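Capsule biosynthesis protein capD (Bacillus anthracis, PDB 3G9K) cleaves the poly-gamma-D-glutamate capsule and, as a transpeptidase, joins it by an amide bond to meso-diaminopimelic acid of the peptidoglycan. Local coordinates at the interface of chains A and B. Sequence-based numbering; all coordinates share one arbitrary frame. Chains: chain A, Capsule biosynthesis protein capD; chain B, Capsule biosynthesis protein capD.

Contact 1: the interface of chains A and B. Residues chain A 60-61, 144-145, 148, 151-152, 157; chain B 23-24, 27, 34.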
# COMPACT_ATOMS: atom_id res chain seq x y z
N LEU A 60 -1.80 -10.86 7.46
CA LEU A 60 -0.58 -11.55 7.03
C LEU A 60 -0.51 -11.94 5.57
O LEU A 60 0.59 -12.08 5.00
CB LEU A 60 -0.38 -12.77 7.93
CG LEU A 60 -1.46 -13.85 7.83
CD1 LEU A 60 -0.85 -15.05 7.00
CD2 LEU A 60 -1.97 -14.32 9.18
N HIS A 61 -1.68 -12.05 4.94
CA HIS A 61 -1.76 -12.34 3.50
C HIS A 61 -1.24 -11.20 2.69
O HIS A 61 -0.76 -11.41 1.59
CB HIS A 61 -3.19 -12.64 3.05
CG HIS A 61 -4.22 -11.66 3.51
ND1 HIS A 61 -4.71 -11.64 4.80
CD2 HIS A 61 -4.84 -10.66 2.85
CE1 HIS A 61 -5.61 -10.68 4.91
NE2 HIS A 61 -5.72 -10.08 3.73
N ARG A 144 -9.15 -15.45 1.58
CA ARG A 144 -7.80 -15.43 1.05
C ARG A 144 -7.09 -16.78 1.15
O ARG A 144 -6.44 -17.20 0.18
CB ARG A 144 -6.98 -14.38 1.79
CG ARG A 144 -7.23 -12.99 1.23
CD ARG A 144 -6.40 -12.77 0.01
NE ARG A 144 -7.05 -11.88 -0.93
CZ ARG A 144 -7.92 -12.24 -1.86
NH1 ARG A 144 -8.26 -13.51 -2.02
NH2 ARG A 144 -8.45 -11.32 -2.65
N LEU A 145 -7.20 -17.42 2.30
CA LEU A 145 -6.60 -18.73 2.50
C LEU A 145 -7.26 -19.77 1.58
O LEU A 145 -6.58 -20.58 0.94
CB LEU A 145 -6.74 -19.16 3.96
CG LEU A 145 -5.75 -18.52 4.94
CD1 LEU A 145 -6.16 -18.75 6.35
CD2 LEU A 145 -4.36 -19.10 4.68
N ALA A 148 -6.08 -19.29 -1.92
CA ALA A 148 -4.65 -19.56 -2.06
C ALA A 148 -4.31 -21.04 -1.87
O ALA A 148 -3.21 -21.46 -2.22
CB ALA A 148 -3.82 -18.69 -1.06
N ARG A 151 -2.27 -23.04 -4.46
CA ARG A 151 -0.92 -22.57 -4.66
C ARG A 151 -0.00 -22.81 -3.42
O ARG A 151 1.19 -23.07 -3.61
CB ARG A 151 -0.94 -21.10 -5.03
CG ARG A 151 0.33 -20.56 -5.57
CD ARG A 151 0.13 -19.18 -6.16
NE ARG A 151 -0.61 -18.31 -5.24
CZ ARG A 151 -0.06 -17.61 -4.25
NH1 ARG A 151 1.25 -17.61 -4.06
NH2 ARG A 151 -0.82 -16.86 -3.46
N ILE A 152 -0.53 -22.79 -2.19
CA ILE A 152 0.37 -22.66 -1.02
C ILE A 152 0.29 -23.76 0.02
O ILE A 152 1.21 -23.89 0.81
CB ILE A 152 0.17 -21.30 -0.28
CG1 ILE A 152 -1.10 -21.26 0.57
CG2 ILE A 152 0.13 -20.18 -1.29
CD1 ILE A 152 -1.23 -19.95 1.37
N LEU A 157 1.82 -25.54 6.99
CA LEU A 157 0.80 -24.49 7.14
C LEU A 157 -0.41 -24.93 7.99
O LEU A 157 -1.51 -24.38 7.87
CB LEU A 157 0.38 -24.02 5.73
CG LEU A 157 1.07 -22.79 5.17
CD1 LEU A 157 2.52 -22.60 5.60
CD2 LEU A 157 0.88 -22.65 3.66
N PHE B 23 -0.73 -12.36 -2.77
CA PHE B 23 -1.21 -12.69 -1.46
C PHE B 23 -0.39 -13.86 -0.93
O PHE B 23 -0.07 -14.77 -1.69
CB PHE B 23 -2.69 -13.01 -1.50
CG PHE B 23 -3.56 -11.77 -1.75
CD1 PHE B 23 -3.48 -10.68 -0.88
CD2 PHE B 23 -4.40 -11.68 -2.84
CE1 PHE B 23 -4.25 -9.54 -1.10
CE2 PHE B 23 -5.17 -10.54 -3.06
CZ PHE B 23 -5.09 -9.47 -2.20
N PHE B 24 -0.01 -13.81 0.35
CA PHE B 24 1.02 -14.69 0.93
C PHE B 24 2.29 -14.83 0.08
O PHE B 24 2.91 -15.90 0.10
CB PHE B 24 0.48 -16.10 1.11
CG PHE B 24 -0.87 -16.14 1.68
CD1 PHE B 24 -1.99 -16.14 0.85
CD2 PHE B 24 -1.06 -16.14 3.04
CE1 PHE B 24 -3.25 -16.17 1.38
CE2 PHE B 24 -2.32 -16.18 3.57
CZ PHE B 24 -3.42 -16.19 2.73
N GLY B 27 4.13 -17.91 -1.01
CA GLY B 27 3.51 -18.92 -0.16
C GLY B 27 4.54 -19.73 0.59
O GLY B 27 4.21 -20.51 1.48
N PHE B 34 5.58 -15.57 5.78
CA PHE B 34 5.52 -15.82 4.36
C PHE B 34 6.55 -14.97 3.62
O PHE B 34 6.72 -13.79 3.92
CB PHE B 34 4.09 -15.56 3.84
CG PHE B 34 3.10 -16.65 4.19
CD1 PHE B 34 3.17 -17.89 3.57
CD2 PHE B 34 2.14 -16.47 5.15
CE1 PHE B 34 2.30 -18.93 3.92
CE2 PHE B 34 1.24 -17.48 5.49
CZ PHE B 34 1.32 -18.71 4.85
O HOH W 1 3.69 -23.05 0.96
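B:Phe24 pushes its ring between two parts of the large chain, with a different aliphatic group against each face. On one face lies CB of A:His61, 3.8 Å from the centroid of the B:Phe24 ring; on the opposite face lies the tip methyl CD1 of A:Ile152, whose side chain crosses the phenyl at about a right angle. Both sit toward the rim, and the outer end of the ring is closed by A:Leu145 CD2, 3.6 Å from B:Phe24 CZ. B:Phe23 is gripped differently: the A:Arg144 chain, bent at chi2 (-82°) and chi3, carries NE over the middle of the B:Phe23 ring, a cation-pi contact at 3.2 Å from the centroid, with guanidinium and phenyl planes 30° apart. The peptide between the two phenylalanines is fixed at both ends. B:Phe24 N donates to a lone pair of A:His61 O at 2.8 Å, and A:Arg151 NH2 donates in its guanidinium plane to B:Phe23 O at 2.8 Å, tilted 26° from the carbonyl plane. Farther along, B:Phe34 meets A:Leu157 tip to tip. The site holds the B:Phe23-B:Phe24 loop segment between helix 139-152 and the A:Leu60-A:His61 loop and so likely steadies B:Phe23, a residue of the glutamate pocket.

Contact 2: the interface of chains A and B. Residues chain A 25-26, 51-52, 55, 59, 62-63; chain B 2-4, 18.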
# COMPACT_ATOMS: atom_id res chain seq x y z
N ALA A 25 -6.61 2.42 8.09
CA ALA A 25 -5.94 1.13 7.74
C ALA A 25 -6.95 0.00 7.40
O ALA A 25 -8.14 0.08 7.76
CB ALA A 25 -5.00 0.65 8.88
N SER A 26 -6.46 -1.05 6.73
CA SER A 26 -7.33 -2.11 6.21
C SER A 26 -7.61 -3.23 7.25
O SER A 26 -8.16 -4.29 6.95
CB SER A 26 -6.78 -2.71 4.94
OG SER A 26 -5.46 -3.14 5.13
N VAL A 51 1.72 0.04 13.58
CA VAL A 51 0.74 -0.34 12.58
C VAL A 51 1.35 -1.31 11.56
O VAL A 51 0.71 -2.28 11.19
CB VAL A 51 0.11 0.88 11.86
CG1 VAL A 51 -0.69 0.45 10.62
CG2 VAL A 51 -0.81 1.70 12.82
N SER A 52 2.55 -1.01 11.07
CA SER A 52 3.15 -1.89 10.02
C SER A 52 3.38 -3.30 10.54
O SER A 52 2.98 -4.29 9.92
CB SER A 52 4.44 -1.35 9.48
OG SER A 52 4.20 -0.16 8.79
N LEU A 55 -0.13 -5.24 11.16
CA LEU A 55 -0.66 -5.63 9.85
C LEU A 55 0.06 -6.88 9.38
O LEU A 55 -0.59 -7.81 8.87
CB LEU A 55 -0.53 -4.48 8.84
CG LEU A 55 -1.58 -3.36 9.00
CD1 LEU A 55 -1.16 -2.23 8.11
CD2 LEU A 55 -3.00 -3.85 8.72
N GLU A 59 -2.97 -9.14 9.27
CA GLU A 59 -3.34 -9.05 7.87
C GLU A 59 -2.23 -9.69 7.02
O GLU A 59 -1.80 -9.14 6.03
CB GLU A 59 -3.56 -7.61 7.45
CG GLU A 59 -4.37 -7.54 6.20
CD GLU A 59 -4.46 -6.14 5.63
OE1 GLU A 59 -3.42 -5.44 5.59
OE2 GLU A 59 -5.57 -5.75 5.23
N ALA A 62 -1.29 -9.99 3.25
CA ALA A 62 -1.08 -8.75 2.45
C ALA A 62 0.25 -8.04 2.62
O ALA A 62 0.66 -7.26 1.76
CB ALA A 62 -2.21 -7.77 2.74
N SER A 63 0.91 -8.23 3.75
CA SER A 63 2.19 -7.59 4.00
C SER A 63 2.85 -8.33 5.16
O SER A 63 2.19 -9.15 5.82
CB SER A 63 2.04 -6.11 4.35
OG SER A 63 1.53 -5.91 5.70
N THR B 2 -0.94 -3.61 1.31
CA THR B 2 -1.80 -2.90 2.27
C THR B 2 -1.34 -1.47 2.27
O THR B 2 -0.15 -1.22 2.15
CB THR B 2 -1.68 -3.53 3.67
OG1 THR B 2 -2.80 -3.11 4.50
CG2 THR B 2 -0.35 -3.16 4.33
N HIS B 3 -2.30 -0.53 2.36
CA HIS B 3 -1.99 0.86 2.47
C HIS B 3 -2.58 1.45 3.76
O HIS B 3 -3.76 1.22 4.04
CB HIS B 3 -2.51 1.65 1.33
CG HIS B 3 -1.94 3.01 1.31
ND1 HIS B 3 -2.61 4.10 1.82
CD2 HIS B 3 -0.72 3.45 0.97
CE1 HIS B 3 -1.82 5.15 1.79
NE2 HIS B 3 -0.67 4.78 1.26
N PHE B 4 -1.78 2.19 4.54
CA PHE B 4 -2.31 2.96 5.69
C PHE B 4 -1.86 4.46 5.67
O PHE B 4 -0.93 4.86 4.96
CB PHE B 4 -2.00 2.23 7.01
CG PHE B 4 -0.53 2.22 7.36
CD1 PHE B 4 0.28 1.22 6.88
CD2 PHE B 4 0.04 3.29 8.07
CE1 PHE B 4 1.63 1.20 7.18
CE2 PHE B 4 1.37 3.29 8.38
CZ PHE B 4 2.18 2.24 7.93
N ASN B 18 2.84 -1.34 2.11
CA ASN B 18 3.68 -2.49 2.32
C ASN B 18 3.13 -3.68 1.57
O ASN B 18 1.92 -3.76 1.34
CB ASN B 18 3.74 -2.83 3.80
CG ASN B 18 4.36 -1.71 4.65
OD1 ASN B 18 5.18 -0.93 4.17
ND2 ASN B 18 3.97 -1.66 5.93
O HOH W 2 2.59 -3.81 7.20
O HOH W 3 -3.86 -0.95 6.01
O HOH W 4 -4.91 -1.67 2.40
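Strand 2-7 of chain B, with B:Asn18 from strand 13-19, meets helix 44-58 of chain A, the end of its strand 22-25 and the loop residues A:Ser26, A:Glu59 and A:Ser63. The polar centre is B:Thr2, whose OG1 stands anti to the backbone N (chi1 -163°) and points at the carboxylate of A:Glu59. OG1 donates to the syn lone pair of A:Glu59 OE1 at 2.7 Å. A:Ser26 OG, of the same chain, donates a hydrogen bond to A:Glu59 OE2 at 2.6 Å from the syn side, somewhat out of the carboxylate plane, as a second-shell residue positioning A:Glu59. A:Ser26 OG and B:Thr2 OG1, 2.7 Å apart, form a close oxygen pair sharing water 3; with both hydrogens assigned to A:Glu59, a direct bond would need a shared hydrogen or another donor assignment. The B:Thr2 methyl CG2 turns away toward A:Ser63 and A:Leu55. Two residues on from B:Thr2, the ring of B:Phe4 takes A:Val51 CG1 over its centre, 3.8 Å from the centroid. B:Asn18 ND2 reaches A:Ser52 OG by a weak hydrogen bond and also binds water 2, which A:Ser63 OG holds at 2.8 Å. Because B:Thr2 directly follows the catalytic nucleophile B:Thr1, this seat in the large chain likely helps to position the active N-terminus.

Contact 3: the interface of chains A and B. Residues chain A 65-66, 178, 181, 193, 198, 202; chain B 31-33.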
# COMPACT_ATOMS: atom_id res chain seq x y z
N ILE A 65 6.87 -9.24 7.54
CA ILE A 65 8.34 -9.17 7.69
C ILE A 65 9.03 -9.86 6.52
O ILE A 65 10.21 -9.61 6.28
CB ILE A 65 8.87 -9.66 9.07
CG1 ILE A 65 8.52 -11.13 9.36
CG2 ILE A 65 8.30 -8.79 10.15
CD1 ILE A 65 9.09 -11.64 10.66
N GLY A 66 8.29 -10.72 5.80
CA GLY A 66 8.85 -11.46 4.65
C GLY A 66 8.83 -10.63 3.37
O GLY A 66 9.28 -11.10 2.33
N LEU A 178 6.06 -17.13 14.65
CA LEU A 178 6.20 -15.71 14.37
C LEU A 178 6.50 -14.87 15.62
O LEU A 178 7.28 -13.92 15.56
CB LEU A 178 4.97 -15.14 13.61
CG LEU A 178 4.95 -13.66 13.19
CD1 LEU A 178 6.15 -13.31 12.29
CD2 LEU A 178 3.59 -13.32 12.48
N THR A 181 10.13 -15.17 16.30
CA THR A 181 10.91 -14.34 15.40
C THR A 181 10.83 -12.88 15.81
O THR A 181 11.84 -12.18 15.85
CB THR A 181 10.48 -14.52 13.91
OG1 THR A 181 10.61 -15.91 13.56
CG2 THR A 181 11.32 -13.61 12.89
N PHE A 193 16.90 -10.70 12.40
CA PHE A 193 16.28 -11.17 11.15
C PHE A 193 17.35 -11.47 10.08
O PHE A 193 17.30 -12.53 9.47
CB PHE A 193 15.31 -10.12 10.64
CG PHE A 193 14.53 -10.50 9.39
CD1 PHE A 193 13.30 -11.13 9.49
CD2 PHE A 193 15.00 -10.15 8.12
CE1 PHE A 193 12.56 -11.45 8.37
CE2 PHE A 193 14.26 -10.48 6.99
CZ PHE A 193 13.06 -11.13 7.11
N VAL A 198 17.45 -16.90 12.04
CA VAL A 198 16.38 -16.51 11.18
C VAL A 198 16.91 -16.41 9.76
O VAL A 198 16.27 -16.90 8.83
CB VAL A 198 15.71 -15.18 11.57
CG1 VAL A 198 14.70 -14.73 10.46
CG2 VAL A 198 14.98 -15.36 12.90
N ILE A 202 15.73 -18.33 6.35
CA ILE A 202 15.44 -17.66 5.08
C ILE A 202 16.33 -18.18 3.96
O ILE A 202 15.88 -18.37 2.80
CB ILE A 202 15.63 -16.14 5.17
CG1 ILE A 202 14.66 -15.52 6.19
CG2 ILE A 202 15.43 -15.45 3.79
CD1 ILE A 202 15.06 -14.07 6.60
N ALA B 31 10.13 -19.59 9.71
CA ALA B 31 10.31 -18.73 10.91
C ALA B 31 9.02 -17.94 11.20
O ALA B 31 9.07 -16.84 11.72
CB ALA B 31 11.51 -17.79 10.70
N GLY B 32 7.87 -18.52 10.84
CA GLY B 32 6.57 -17.95 11.15
C GLY B 32 6.05 -16.93 10.19
O GLY B 32 5.02 -16.33 10.44
N PHE B 33 6.71 -16.77 9.06
CA PHE B 33 6.25 -15.76 8.09
C PHE B 33 6.35 -16.23 6.65
O PHE B 33 7.16 -17.11 6.34
CB PHE B 33 6.98 -14.43 8.32
CG PHE B 33 8.47 -14.49 8.08
CD1 PHE B 33 9.00 -14.17 6.83
CD2 PHE B 33 9.33 -14.83 9.11
CE1 PHE B 33 10.36 -14.20 6.62
CE2 PHE B 33 10.71 -14.89 8.88
CZ PHE B 33 11.20 -14.58 7.62
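A chi1 of 64° places CG of B:Phe33 between its backbone N and carbonyl carbon, and the ring points into chain A; A:Ile65 holds its CG1 in the corresponding position (chi1 60°), with CD1 extended beyond it. The isoleucine chain crosses the phenylalanine at about a right angle and lays CG1 over one face, 3.9 Å from the centroid of the B:Phe33 ring, offset toward the rim. Its end methyl CD1 overhangs the rim on the same side, 3.6 Å from B:Phe33 CD2. Around the ring, CA of A:Gly66 touches B:Phe33 CD1 at 3.5 Å, a contact to which chain A contributes only a backbone carbon. At the far end, A:Phe193 crosses obliquely and brings CE1 to within 3.5 Å of B:Phe33 CZ. A:Ile202 also meets B:Phe33 CZ, through CG1 at 3.9 Å, and its CD1 lies over a face of the A:Phe193 ring, which ties the two contacts on the tip together. Beside this apolar seat, A:Thr181 OG1 donates to B:Ala31 O at 2.6 Å, with the donor tilted 27° from the carbonyl plane. The next carbonyl, B:Gly32 O, packs against A:Leu178 CB at 3.4 Å. Thus the B:Ala31-B:Gly32 turn lies along helix 176-188, and the phenyl ring that follows at the start of strand 33-34 fills a seat lined by helices 191-194 and 196-206 and the A:Ile65-A:Gly66 loop.

The C-alpha centres of contact 1 lie about 15 Å from those of contact 2 and of contact 3, and contacts 2 and 3 are about 17 Å apart. One loop of the large chain, A:Glu59 to A:Gly66, feeds all of them: A:Leu60 and A:His61 serve contact 1, A:Glu59 and A:Ser63 contact 2, and A:Ile65 and A:Gly66 contact 3. On the small chain, strand 33-34 links contact 1 to contact 3 through neighbouring phenylalanines. The two chains, made from one precursor, are thus held together at several connected places, which is consistent with a single functional enzyme after cleavage.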